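PDB 4Q6B: extracellular ligand-binding receptor from Desulfitobacterium hafniense, which binds leucine and probably delivers it to an ABC transporter for uptake into the cell. Local coordinates for residues I13-P18 against L48-A53; A77-R82 against D291-L296; Y285-Y290 against E322-M327. All blocks are in the same frame, centred on the assembly; numbering follows the deposited sequence.

Contact 1 (I13-P18 against L48-A53); sequences IGVAWP and LSLVKA
Val15 O accepts the N-H of Ala53 at 2.8 Å, and the CA-H of Lys52 approaches the same oxygen at 3.5 Å. This is parallel pairing within a beta-alpha-beta unit: strand 10-17 runs into helix 26-39, and the chain returns as strand 47-54 beside the first. The ladder continues from Ile13 N to Ser49 O, Val51 N to Ile13 O, Val15 N to Val51 O and Trp17 N to Ala53 O.

Ile13, Val15 and Leu50 share one face of the sheet, where Val15 and Leu50 also pack on Leu30 of helix 26-39. CG of Leu50 stands anti to its carbonyl carbon (chi1 -55°), and its CD2 branch lies 4.1 Å from Ile13 CB and 4.1 Å from Val15 CG2. On the other face, Ala16 and Ala53 both rest on Ile65 of helix 59-70, so helices cover the sheet on its two sides. Toward the N-terminal side of the contact, the side chains of Ile13 and Leu48 cross obliquely, with Ile13 CD1 3.9 Å from Leu48 CD1.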
ATOM      1  N   ILE A  13      10.192 -13.264  13.311  1.00 14.64           N
ATOM      2  CA  ILE A  13       9.694 -12.836  11.993  1.00 11.01           C
ATOM      3  C   ILE A  13      10.708 -11.857  11.426  1.00 15.59           C
ATOM      4  O   ILE A  13      11.124 -10.941  12.147  1.00 14.91           O
ATOM      5  CB  ILE A  13       8.318 -12.152  12.127  1.00 13.79           C
ATOM      6  CG1 ILE A  13       7.289 -13.197  12.552  1.00 15.04           C
ATOM      7  CG2 ILE A  13       7.887 -11.502  10.798  1.00 13.90           C
ATOM      8  CD1 ILE A  13       5.879 -12.571  12.775  1.00 16.45           C
ATOM      9  N   GLY A  14      11.138 -12.090  10.185  1.00 13.58           N
ATOM     10  CA  GLY A  14      11.996 -11.113   9.470  1.00 14.43           C
ATOM     11  C   GLY A  14      11.206  -9.919   8.936  1.00 14.24           C
ATOM     12  O   GLY A  14      10.026 -10.024   8.565  1.00 13.02           O
ATOM     13  N   VAL A  15      11.843  -8.744   8.891  1.00 11.13           N
ATOM     14  CA  VAL A  15      11.185  -7.568   8.305  1.00  9.53           C
ATOM     15  C   VAL A  15      12.237  -6.900   7.420  1.00 10.63           C
ATOM     16  O   VAL A  15      13.350  -6.638   7.874  1.00 15.26           O
ATOM     17  CB  VAL A  15      10.700  -6.536   9.360  1.00 10.99           C
ATOM     18  CG1 VAL A  15       9.951  -5.401   8.654  1.00 15.57           C
ATOM     19  CG2 VAL A  15       9.811  -7.251  10.479  1.00 13.63           C
ATOM     20  N   ALA A  16      11.856  -6.585   6.179  1.00 10.92           N
ATOM     21  CA  ALA A  16      12.738  -5.894   5.226  1.00 10.89           C
ATOM     22  C   ALA A  16      12.038  -4.592   4.827  1.00 13.81           C
ATOM     23  O   ALA A  16      10.901  -4.628   4.297  1.00 15.07           O
ATOM     24  CB  ALA A  16      12.956  -6.779   4.003  1.00 13.32           C
ATOM     25  N   TRP A  17      12.687  -3.436   5.077  1.00 13.40           N
ATOM     26  CA  TRP A  17      12.050  -2.130   4.874  1.00 15.66           C
ATOM     27  C   TRP A  17      13.110  -1.080   4.766  1.00 16.07           C
ATOM     28  O   TRP A  17      14.209  -1.303   5.247  1.00 17.62           O
ATOM     29  CB  TRP A  17      11.168  -1.781   6.108  1.00 14.64           C
ATOM     30  CG  TRP A  17      10.130  -0.720   5.895  1.00 11.89           C
ATOM     31  CD1 TRP A  17      10.160   0.546   6.372  1.00 13.42           C
ATOM     32  CD2 TRP A  17       8.873  -0.879   5.217  1.00 16.34           C
ATOM     33  NE1 TRP A  17       8.983   1.230   6.009  1.00 19.45           N
ATOM     34  CE2 TRP A  17       8.187   0.360   5.307  1.00 17.51           C
ATOM     35  CE3 TRP A  17       8.254  -1.969   4.562  1.00 14.60           C
ATOM     36  CZ2 TRP A  17       6.897   0.552   4.759  1.00 18.83           C
ATOM     37  CZ3 TRP A  17       6.984  -1.780   4.018  1.00 16.57           C
ATOM     38  CH2 TRP A  17       6.331  -0.533   4.117  1.00 18.50           C
ATOM     39  N   PRO A  18      12.817   0.055   4.110  1.00 15.14           N
ATOM     40  CA  PRO A  18      13.838   1.099   4.087  1.00 14.64           C
ATOM     41  C   PRO A  18      13.741   1.913   5.385  1.00 17.94           C
ATOM     42  O   PRO A  18      13.358   3.096   5.375  1.00 17.06           O
ATOM     43  CB  PRO A  18      13.471   1.950   2.866  1.00 16.09           C
ATOM     44  CG  PRO A  18      12.453   1.140   2.109  1.00 13.18           C
ATOM     45  CD  PRO A  18      11.754   0.308   3.114  1.00 17.88           C
ATOM     46  N   LEU A  48       7.812 -13.534  20.855  1.00 20.25           N
ATOM     47  CA  LEU A  48       7.932 -13.103  19.464  1.00 18.72           C
ATOM     48  C   LEU A  48       8.963 -11.970  19.351  1.00 20.81           C
ATOM     49  O   LEU A  48       8.939 -11.043  20.156  1.00 20.43           O
ATOM     50  CB  LEU A  48       6.571 -12.605  18.960  1.00 19.39           C
ATOM     51  CG  LEU A  48       6.552 -12.055  17.527  1.00 19.82           C
ATOM     52  CD1 LEU A  48       7.069 -13.074  16.493  1.00 19.86           C
ATOM     53  CD2 LEU A  48       5.103 -11.659  17.236  1.00 22.07           C
ATOM     54  N   SER A  49       9.891 -12.090  18.405  1.00 20.23           N
ATOM     55  CA  SER A  49      10.874 -11.034  18.155  1.00 20.27           C
ATOM     56  C   SER A  49      11.025 -10.738  16.681  1.00 19.68           C
ATOM     57  O   SER A  49      10.796 -11.593  15.807  1.00 17.81           O
ATOM     58  CB  SER A  49      12.242 -11.400  18.731  1.00 25.60           C
ATOM     59  OG  SER A  49      12.117 -11.500  20.140  1.00 32.78           O
ATOM     60  N   LEU A  50      11.431  -9.521  16.363  1.00 17.99           N
ATOM     61  CA  LEU A  50      11.610  -9.210  14.963  1.00 15.60           C
ATOM     62  C   LEU A  50      13.075  -9.208  14.617  1.00 14.86           C
ATOM     63  O   LEU A  50      13.938  -8.895  15.456  1.00 18.87           O
ATOM     64  CB  LEU A  50      11.024  -7.830  14.617  1.00 14.93           C
ATOM     65  CG  LEU A  50       9.573  -7.603  14.972  1.00 17.02           C
ATOM     66  CD1 LEU A  50       9.151  -6.158  14.563  1.00 21.33           C
ATOM     67  CD2 LEU A  50       8.719  -8.621  14.231  1.00 19.20           C
ATOM     68  N   VAL A  51      13.377  -9.599  13.388  1.00 14.69           N
ATOM     69  CA  VAL A  51      14.741  -9.434  12.837  1.00 13.48           C
ATOM     70  C   VAL A  51      14.632  -8.411  11.726  1.00 14.57           C
ATOM     71  O   VAL A  51      14.160  -8.721  10.652  1.00 14.62           O
ATOM     72  CB  VAL A  51      15.322 -10.757  12.278  1.00 15.82           C
ATOM     73  CG1 VAL A  51      16.753 -10.564  11.680  1.00 17.58           C
ATOM     74  CG2 VAL A  51      15.372 -11.850  13.377  1.00 19.66           C
ATOM     75  N   LYS A  52      15.075  -7.184  11.990  1.00 16.94           N
ATOM     76  CA  LYS A  52      14.854  -6.097  11.035  1.00 14.75           C
ATOM     77  C   LYS A  52      16.063  -5.913  10.123  1.00 16.92           C
ATOM     78  O   LYS A  52      17.221  -5.808  10.580  1.00 21.77           O
ATOM     79  CB  LYS A  52      14.497  -4.783  11.751  1.00 16.87           C
ATOM     80  CG  LYS A  52      13.152  -4.836  12.527  1.00 19.30           C
ATOM     81  CD  LYS A  52      12.732  -3.484  13.134  1.00 23.04           C
ATOM     82  CE  LYS A  52      13.464  -3.172  14.385  1.00 28.84           C
ATOM     83  NZ  LYS A  52      12.742  -2.036  15.041  1.00 28.94           N
ATOM     84  N   ALA A  53      15.813  -5.828   8.817  1.00 14.31           N
ATOM     85  CA  ALA A  53      16.900  -5.551   7.879  1.00 13.93           C
ATOM     86  C   ALA A  53      16.477  -4.359   7.030  1.00 14.19           C
ATOM     87  O   ALA A  53      15.336  -4.293   6.620  1.00 17.27           O
ATOM     88  CB  ALA A  53      17.144  -6.781   6.984  1.00 18.01           C
TER

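Contact 2 (A77-R82 against D291-L296); sequences AVIGHR and DAVILL. With LEU (leucine), chain B.
Ile79 and Leu296 lie side by side, pointing opposite ways, with Ile79 CG1 3.6 Å from Leu296 CD1. Ile79 carries most of this contact: its CD1 ends 3.7 Å from Val293 CG2, the two side chains crossing at about a right angle, and 3.9 Å from Ala292 CB. Its CG1 sits anti to the carbonyl carbon (chi1 -69°), the branch that faces the helix. Further back on the strand, Ala77 CB meets the other Leu296 methyl, CD2, at 4.1 Å.

The next shell fixes both partners. Backbone bonds to Gly14 and Ala16 hold Ile79 in the parallel sheet, and Ile13 touches both Ile79 and Leu296. Val293 is backed by Leu30 and Ala33 of helix 26-39. The short strand segment and the helix run nearly antiparallel, at 165°.

Beyond Ile79 the chain turns through Gly80, whose backbone angles suit only glycine, and a cis peptide before His81, to reach the leucine pocket. There the guanidinium of Arg82 turns one face to the bound leucine: both methyls lie over that face, with the ligand's CD2 3.6 Å from Arg82 NH2. An alanine here would probably open a gap beside those methyls and leave Trp17, which Arg82 also touches, less well covered.

No hydrogen bond joins the two segments, so the strand-helix contact relies on fitted aliphatic surfaces, while Arg82 meets the ligand through a flat face against hydrocarbon, with no charge pairing between them.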
ATOM      1  N   ALA A  77       8.590 -16.292   8.931  1.00 14.47           N
ATOM      2  CA  ALA A  77       7.893 -15.521   7.888  1.00 14.56           C
ATOM      3  C   ALA A  77       8.638 -14.192   7.739  1.00 14.62           C
ATOM      4  O   ALA A  77       9.439 -13.804   8.607  1.00 12.97           O
ATOM      5  CB  ALA A  77       6.433 -15.261   8.279  1.00 13.67           C
ATOM      6  N   VAL A  78       8.384 -13.499   6.630  1.00 13.10           N
ATOM      7  CA  VAL A  78       8.928 -12.160   6.374  1.00 13.31           C
ATOM      8  C   VAL A  78       7.839 -11.154   6.028  1.00 11.84           C
ATOM      9  O   VAL A  78       6.926 -11.436   5.230  1.00 12.34           O
ATOM     10  CB  VAL A  78       9.980 -12.226   5.207  1.00 14.58           C
ATOM     11  CG1 VAL A  78      10.528 -10.812   4.779  1.00 13.00           C
ATOM     12  CG2 VAL A  78      11.093 -13.137   5.631  1.00 15.21           C
ATOM     13  N   ILE A  79       7.967  -9.963   6.627  1.00 11.47           N
ATOM     14  CA  ILE A  79       7.115  -8.798   6.332  1.00 10.01           C
ATOM     15  C   ILE A  79       7.961  -7.891   5.450  1.00 13.42           C
ATOM     16  O   ILE A  79       9.057  -7.499   5.835  1.00 14.32           O
ATOM     17  CB  ILE A  79       6.718  -8.024   7.619  1.00 10.06           C
ATOM     18  CG1 ILE A  79       5.762  -8.907   8.421  1.00 12.85           C
ATOM     19  CG2 ILE A  79       5.919  -6.757   7.252  1.00 13.31           C
ATOM     20  CD1 ILE A  79       5.426  -8.344   9.778  1.00 16.41           C
ATOM     21  N   GLY A  80       7.475  -7.613   4.248  1.00 13.03           N
ATOM     22  CA  GLY A  80       8.179  -6.734   3.324  1.00 11.71           C
ATOM     23  C   GLY A  80       7.833  -7.151   1.889  1.00  9.71           C
ATOM     24  O   GLY A  80       6.956  -7.990   1.729  1.00 13.13           O
ATOM     25  N   HIS A  81       8.463  -6.536   0.868  1.00 13.43           N
ATOM     26  CA  HIS A  81       9.274  -5.318   1.020  1.00 12.33           C
ATOM     27  C   HIS A  81       8.325  -4.124   0.753  1.00 14.79           C
ATOM     28  O   HIS A  81       7.096  -4.313   0.637  1.00 15.00           O
ATOM     29  CB  HIS A  81      10.452  -5.329   0.026  1.00 11.65           C
ATOM     30  CG  HIS A  81      11.445  -6.431   0.281  1.00 11.39           C
ATOM     31  ND1 HIS A  81      12.799  -6.180   0.433  1.00 12.57           N
ATOM     32  CD2 HIS A  81      11.295  -7.772   0.436  1.00 13.60           C
ATOM     33  CE1 HIS A  81      13.434  -7.313   0.669  1.00 12.04           C
ATOM     34  NE2 HIS A  81      12.547  -8.297   0.674  1.00 13.52           N
ATOM     35  N   ARG A  82       8.856  -2.910   0.652  1.00 13.45           N
ATOM     36  CA  ARG A  82       7.971  -1.737   0.479  1.00 14.50           C
ATOM     37  C   ARG A  82       7.723  -1.512  -1.001  1.00 14.75           C
ATOM     38  O   ARG A  82       6.561  -1.481  -1.466  1.00 16.63           O
ATOM     39  CB  ARG A  82       8.637  -0.483   1.036  1.00 15.15           C
ATOM     40  CG  ARG A  82       7.718   0.751   1.016  1.00 18.55           C
ATOM     41  CD  ARG A  82       8.450   1.956   1.652  1.00 18.91           C
ATOM     42  NE  ARG A  82       7.654   3.188   1.734  1.00 23.03           N
ATOM     43  CZ  ARG A  82       7.709   4.177   0.850  1.00 33.31           C
ATOM     44  NH1 ARG A  82       6.953   5.257   1.021  1.00 36.78           N
ATOM     45  NH2 ARG A  82       8.514   4.077  -0.201  1.00 37.41           N
ATOM     46  N   ASP A 291      -1.204  -4.753  11.451  1.00 12.46           N
ATOM     47  CA  ASP A 291      -2.065  -5.861  11.042  1.00 15.30           C
ATOM     48  C   ASP A 291      -1.226  -7.036  10.505  1.00 12.23           C
ATOM     49  O   ASP A 291      -1.628  -8.223  10.723  1.00 14.37           O
ATOM     50  CB  ASP A 291      -3.090  -5.443   9.973  1.00 16.32           C
ATOM     51  CG  ASP A 291      -4.375  -4.865  10.580  1.00 18.06           C
ATOM     52  OD1 ASP A 291      -4.545  -4.821  11.827  1.00 17.52           O
ATOM     53  OD2 ASP A 291      -5.226  -4.429   9.778  1.00 15.73           O
ATOM     54  N   ALA A 292      -0.073  -6.761   9.901  1.00 11.91           N
ATOM     55  CA  ALA A 292       0.691  -7.877   9.336  1.00 10.82           C
ATOM     56  C   ALA A 292       1.233  -8.755  10.461  1.00 13.91           C
ATOM     57  O   ALA A 292       1.269  -9.956  10.347  1.00 16.14           O
ATOM     58  CB  ALA A 292       1.870  -7.360   8.488  1.00 10.92           C
ATOM     59  N   VAL A 293       1.748  -8.129  11.513  1.00 11.68           N
ATOM     60  CA  VAL A 293       2.281  -8.861  12.657  1.00 14.17           C
ATOM     61  C   VAL A 293       1.155  -9.630  13.335  1.00 18.25           C
ATOM     62  O   VAL A 293       1.317 -10.815  13.650  1.00 18.20           O
ATOM     63  CB  VAL A 293       2.978  -7.919  13.686  1.00 13.06           C
ATOM     64  CG1 VAL A 293       3.260  -8.662  15.027  1.00 16.43           C
ATOM     65  CG2 VAL A 293       4.261  -7.348  13.124  1.00 14.46           C
ATOM     66  N   ILE A 294      -0.006  -8.996  13.504  1.00 14.92           N
ATOM     67  CA  ILE A 294      -1.075  -9.667  14.234  1.00 15.70           C
ATOM     68  C   ILE A 294      -1.579 -10.868  13.410  1.00 19.80           C
ATOM     69  O   ILE A 294      -1.851 -11.961  13.971  1.00 20.64           O
ATOM     70  CB  ILE A 294      -2.244  -8.731  14.579  1.00 16.40           C
ATOM     71  CG1 ILE A 294      -1.808  -7.578  15.505  1.00 16.80           C
ATOM     72  CG2 ILE A 294      -3.364  -9.525  15.293  1.00 22.69           C
ATOM     73  CD1 ILE A 294      -1.181  -8.000  16.792  1.00 20.97           C
ATOM     74  N   LEU A 295      -1.720 -10.654  12.096  0.57 17.53           N
ATOM     75  CA  LEU A 295      -2.182 -11.687  11.161  0.57 16.90           C
ATOM     76  C   LEU A 295      -1.213 -12.874  11.190  0.57 16.15           C
ATOM     77  O   LEU A 295      -1.616 -14.024  11.380  0.57 17.02           O
ATOM     78  CB  LEU A 295      -2.229 -11.131   9.722  0.57 21.24           C
ATOM     79  CG  LEU A 295      -3.430 -10.387   9.109  0.57 23.12           C
ATOM     80  CD1 LEU A 295      -3.041  -9.275   8.106  0.57 22.29           C
ATOM     81  CD2 LEU A 295      -4.351 -11.398   8.437  0.57 19.83           C
ATOM     82  N   LEU A 296       0.077 -12.586  11.047  1.00 14.24           N
ATOM     83  CA  LEU A 296       1.069 -13.681  11.007  1.00 14.53           C
ATOM     84  C   LEU A 296       1.113 -14.431  12.340  1.00 14.48           C
ATOM     85  O   LEU A 296       1.263 -15.673  12.402  1.00 15.38           O
ATOM     86  CB  LEU A 296       2.463 -13.182  10.669  1.00 12.77           C
ATOM     87  CG  LEU A 296       2.618 -12.683   9.251  1.00  9.70           C
ATOM     88  CD1 LEU A 296       3.967 -11.945   9.111  1.00 16.90           C
ATOM     89  CD2 LEU A 296       2.575 -13.861   8.279  1.00 16.15           C
TER
HETATM   90  N   LEU B 401       2.931   1.292  -3.404  1.00 27.69           N
HETATM   91  CA  LEU B 401       4.342   1.533  -3.725  1.00 26.83           C
HETATM   92  C   LEU B 401       4.919   0.371  -4.517  1.00 22.04           C
HETATM   93  O   LEU B 401       6.060   0.414  -4.959  1.00 21.18           O
HETATM   94  CB  LEU B 401       5.131   1.735  -2.431  1.00 23.66           C
HETATM   95  CG  LEU B 401       4.588   3.057  -1.878  1.00 28.99           C
HETATM   96  CD1 LEU B 401       4.235   2.929  -0.425  1.00 35.42           C
HETATM   97  CD2 LEU B 401       5.504   4.249  -2.121  1.00 26.01           C
HETATM   98  OXT LEU B 401       4.200  -0.612  -4.747  1.00 21.01           O

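Contact 3 (Y285-Y290 against E322-M327); sequences YAAAGY and EGVMGM. With LEU (leucine), chain B.
Val324 and Met325, at the tip of a tight hairpin, press against helix 284-301 through aliphatic contacts. With CG1 anti to the carbonyl carbon (chi1 -50°), CG2 of Val324 falls between the backbone N and the carbonyl carbon and lies 3.9 Å from Ala287 CB and slightly closer, 3.8 Å, to Ala287 O. Met325, a selenomethionine in this crystal, lays its chain past Ala287; SE, anti to CA (chi2 177°), arrives 3.6 Å from Ala288 CA and 3.9 Å from Ala288 CB. The small alanines let the valine and the selenium come close to the helix backbone.

The aromatic contribution comes from Tyr290. Its ring meets the other valine branch, with CE1 3.7 Å from Val324 CG1, obliquely and with the side chains crossing at about a right angle. Phe270 of helix 265-278 touches Tyr290, Ala287 and Val324, closing the hydrophobic cluster.

Polar bonds shape the hairpin. Gly323 N reaches Gly326 O at 2.9 Å, and the return bond from Gly326 N to Gly323 O is longer, 3.3 Å. The Val324 and Met325 amides are hydrogen-bonded to the carboxylate of Asp291, one residue beyond Tyr290 on the same helix.

Ligand contact is left to Tyr285, near the helix start, whose OH approaches CD1 of the bound leucine at a short 3.1 Å. Together these features make a two-residue beta hairpin with a type I turn, docked on a helix whose N-terminal end reaches the leucine pocket of a periplasmic-binding-protein fold.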
ATOM      1  N   TYR A 285       0.975   3.160   7.099  1.00 17.21           N
ATOM      2  CA  TYR A 285       2.014   2.113   7.169  1.00 12.84           C
ATOM      3  C   TYR A 285       2.187   1.488   8.558  1.00 14.82           C
ATOM      4  O   TYR A 285       2.405   0.256   8.668  1.00 14.59           O
ATOM      5  CB  TYR A 285       3.362   2.676   6.668  1.00 14.54           C
ATOM      6  CG  TYR A 285       3.208   3.202   5.260  1.00 20.16           C
ATOM      7  CD1 TYR A 285       2.994   2.343   4.200  1.00 23.76           C
ATOM      8  CD2 TYR A 285       3.142   4.578   5.035  1.00 28.07           C
ATOM      9  CE1 TYR A 285       2.805   2.847   2.895  1.00 37.58           C
ATOM     10  CE2 TYR A 285       2.949   5.083   3.767  1.00 39.20           C
ATOM     11  CZ  TYR A 285       2.780   4.215   2.700  1.00 45.90           C
ATOM     12  OH  TYR A 285       2.582   4.756   1.439  1.00 58.19           O
ATOM     13  N   ALA A 286       2.045   2.320   9.612  1.00 15.60           N
ATOM     14  CA  ALA A 286       2.041   1.782  10.983  1.00 14.77           C
ATOM     15  C   ALA A 286       0.892   0.789  11.107  1.00 15.42           C
ATOM     16  O   ALA A 286       1.047  -0.283  11.717  1.00 13.85           O
ATOM     17  CB  ALA A 286       1.817   2.869  11.988  1.00 14.39           C
ATOM     18  N   ALA A 287      -0.261   1.164  10.547  1.00 14.27           N
ATOM     19  CA  ALA A 287      -1.452   0.288  10.610  1.00 14.04           C
ATOM     20  C   ALA A 287      -1.294  -1.023   9.819  1.00 14.99           C
ATOM     21  O   ALA A 287      -1.661  -2.099  10.302  1.00 14.47           O
ATOM     22  CB  ALA A 287      -2.714   1.073  10.139  1.00 12.99           C
ATOM     23  N   ALA A 288      -0.757  -0.936   8.612  1.00 13.53           N
ATOM     24  CA  ALA A 288      -0.483  -2.122   7.784  1.00 11.83           C
ATOM     25  C   ALA A 288       0.569  -3.036   8.434  1.00 16.02           C
ATOM     26  O   ALA A 288       0.426  -4.265   8.434  1.00 14.25           O
ATOM     27  CB  ALA A 288      -0.051  -1.675   6.383  1.00 11.14           C
ATOM     28  N   GLY A 289       1.622  -2.438   8.992  1.00 13.34           N
ATOM     29  CA  GLY A 289       2.616  -3.213   9.752  1.00 10.52           C
ATOM     30  C   GLY A 289       2.015  -3.913  10.959  1.00 13.29           C
ATOM     31  O   GLY A 289       2.321  -5.092  11.244  1.00 13.65           O
ATOM     32  N   TYR A 290       1.175  -3.202  11.714  1.00 12.29           N
ATOM     33  CA  TYR A 290       0.525  -3.759  12.879  1.00 12.73           C
ATOM     34  C   TYR A 290      -0.354  -4.948  12.456  1.00 13.66           C
ATOM     35  O   TYR A 290      -0.245  -6.062  13.032  1.00 12.69           O
ATOM     36  CB  TYR A 290      -0.268  -2.644  13.610  1.00 13.18           C
ATOM     37  CG  TYR A 290      -0.941  -3.109  14.892  1.00 14.91           C
ATOM     38  CD1 TYR A 290      -2.194  -3.724  14.871  1.00 15.58           C
ATOM     39  CD2 TYR A 290      -0.328  -2.921  16.118  1.00 17.27           C
ATOM     40  CE1 TYR A 290      -2.829  -4.121  16.061  1.00 13.93           C
ATOM     41  CE2 TYR A 290      -0.920  -3.332  17.299  1.00 18.84           C
ATOM     42  CZ  TYR A 290      -2.178  -3.941  17.271  1.00 18.29           C
ATOM     43  OH  TYR A 290      -2.761  -4.337  18.459  1.00 25.47           O
ATOM     44  N   GLU A 322     -10.575  -9.840  10.865  1.00 20.07           N
ATOM     45  CA  GLU A 322     -10.714  -8.421  11.188  1.00 20.03           C
ATOM     46  C   GLU A 322      -9.474  -7.838  11.803  1.00 20.20           C
ATOM     47  O   GLU A 322      -8.957  -8.366  12.806  1.00 24.28           O
ATOM     48  CB  GLU A 322     -11.887  -8.263  12.162  1.00 24.65           C
ATOM     49  CG  GLU A 322     -13.142  -8.907  11.655  1.00 32.03           C
ATOM     50  CD  GLU A 322     -13.867  -8.071  10.613  1.00 41.11           C
ATOM     51  OE1 GLU A 322     -14.976  -8.482  10.194  1.00 49.95           O
ATOM     52  OE2 GLU A 322     -13.362  -6.991  10.233  1.00 39.52           O
ATOM     53  N   GLY A 323      -9.030  -6.714  11.229  1.00 18.46           N
ATOM     54  CA  GLY A 323      -7.821  -6.022  11.658  1.00 19.39           C
ATOM     55  C   GLY A 323      -8.132  -4.547  11.882  1.00 17.47           C
ATOM     56  O   GLY A 323      -9.275  -4.126  11.747  1.00 19.55           O
ATOM     57  N   VAL A 324      -7.095  -3.755  12.159  1.00 15.61           N
ATOM     58  CA  VAL A 324      -7.318  -2.329  12.375  1.00 15.62           C
ATOM     59  C   VAL A 324      -7.633  -1.607  11.083  1.00 16.47           C
ATOM     60  O   VAL A 324      -8.249  -0.543  11.089  1.00 16.06           O
ATOM     61  CB  VAL A 324      -6.100  -1.669  13.068  1.00 15.17           C
ATOM     62  CG1 VAL A 324      -5.706  -2.487  14.300  1.00 16.82           C
ATOM     63  CG2 VAL A 324      -4.916  -1.492  12.099  1.00 19.98           C
HETATM   64  N   MSE A 325      -7.219  -2.205   9.968  1.00 14.72           N
HETATM   65  CA  MSE A 325      -7.475  -1.581   8.654  1.00 13.01           C
HETATM   66  C   MSE A 325      -8.904  -1.864   8.167  1.00 16.05           C
HETATM   67  O   MSE A 325      -9.379  -1.220   7.226  1.00 19.44           O
HETATM   68  CB  MSE A 325      -6.489  -2.142   7.649  1.00 15.58           C
HETATM   69  CG  MSE A 325      -5.094  -1.650   7.890  1.00 18.48           C
HETATM   70 SE   MSE A 325      -3.898  -2.518   6.601  0.66 18.35          SE
HETATM   71  CE  MSE A 325      -4.881  -2.091   4.929  1.00 14.87           C
ATOM     72  N   GLY A 326      -9.563  -2.848   8.767  1.00 17.56           N
ATOM     73  CA  GLY A 326     -10.818  -3.373   8.222  1.00 16.79           C
ATOM     74  C   GLY A 326     -10.756  -4.904   8.054  1.00 22.02           C
ATOM     75  O   GLY A 326      -9.952  -5.599   8.705  1.00 20.14           O
HETATM   76  N   MSE A 327     -11.588  -5.440   7.170  0.51 20.90           N
HETATM   77  CA  MSE A 327     -11.582  -6.875   7.014  0.51 20.70           C
HETATM   78  C   MSE A 327     -10.619  -7.327   5.944  0.51 20.48           C
HETATM   79  O   MSE A 327     -10.666  -6.840   4.802  0.51 22.91           O
HETATM   80  CB  MSE A 327     -12.976  -7.431   6.759  0.51 23.44           C
HETATM   81  CG  MSE A 327     -12.941  -8.934   6.700  0.51 29.47           C
HETATM   82 SE   MSE A 327     -12.848  -9.539   4.862  0.51 57.24          SE
HETATM   83  CE  MSE A 327     -14.756  -9.771   4.661  0.51 45.50           C
TER
HETATM   84  N   LEU B 401       2.931   1.292  -3.404  1.00 27.69           N
HETATM   85  CA  LEU B 401       4.342   1.533  -3.725  1.00 26.83           C
HETATM   86  C   LEU B 401       4.919   0.371  -4.517  1.00 22.04           C
HETATM   87  O   LEU B 401       6.060   0.414  -4.959  1.00 21.18           O
HETATM   88  CB  LEU B 401       5.131   1.735  -2.431  1.00 23.66           C
HETATM   89  CG  LEU B 401       4.588   3.057  -1.878  1.00 28.99           C
HETATM   90  CD1 LEU B 401       4.235   2.929  -0.425  1.00 35.42           C
HETATM   91  CD2 LEU B 401       5.504   4.249  -2.121  1.00 26.01           C
HETATM   92  OXT LEU B 401       4.200  -0.612  -4.747  1.00 21.01           O

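In the fold
Contacts 1 and 2 meet in one parallel sheet, their centres 9 Å apart: strand 10-17 pairs with strand 47-54 on one edge and with strand 75-79 on the other, where Gly14 O lies 2.8 Å from Ile79 N and Gly14 N 2.9 Å from Ala77 O. Contacts 2 and 3, centred 10 Å apart, share helix 284-301, and Asp291 ties them: OD1 is 2.8 Å from Val324 N and OD2 3.0 Å from Met325 N. Contacts 1 and 3 do not touch, with centres about 17 Å apart. The leucine pocket takes Arg82 from contact 2 and Tyr285 from contact 3; contact 1 only comes near it, the side chain of Trp17 lying about 6 Å from the ligand.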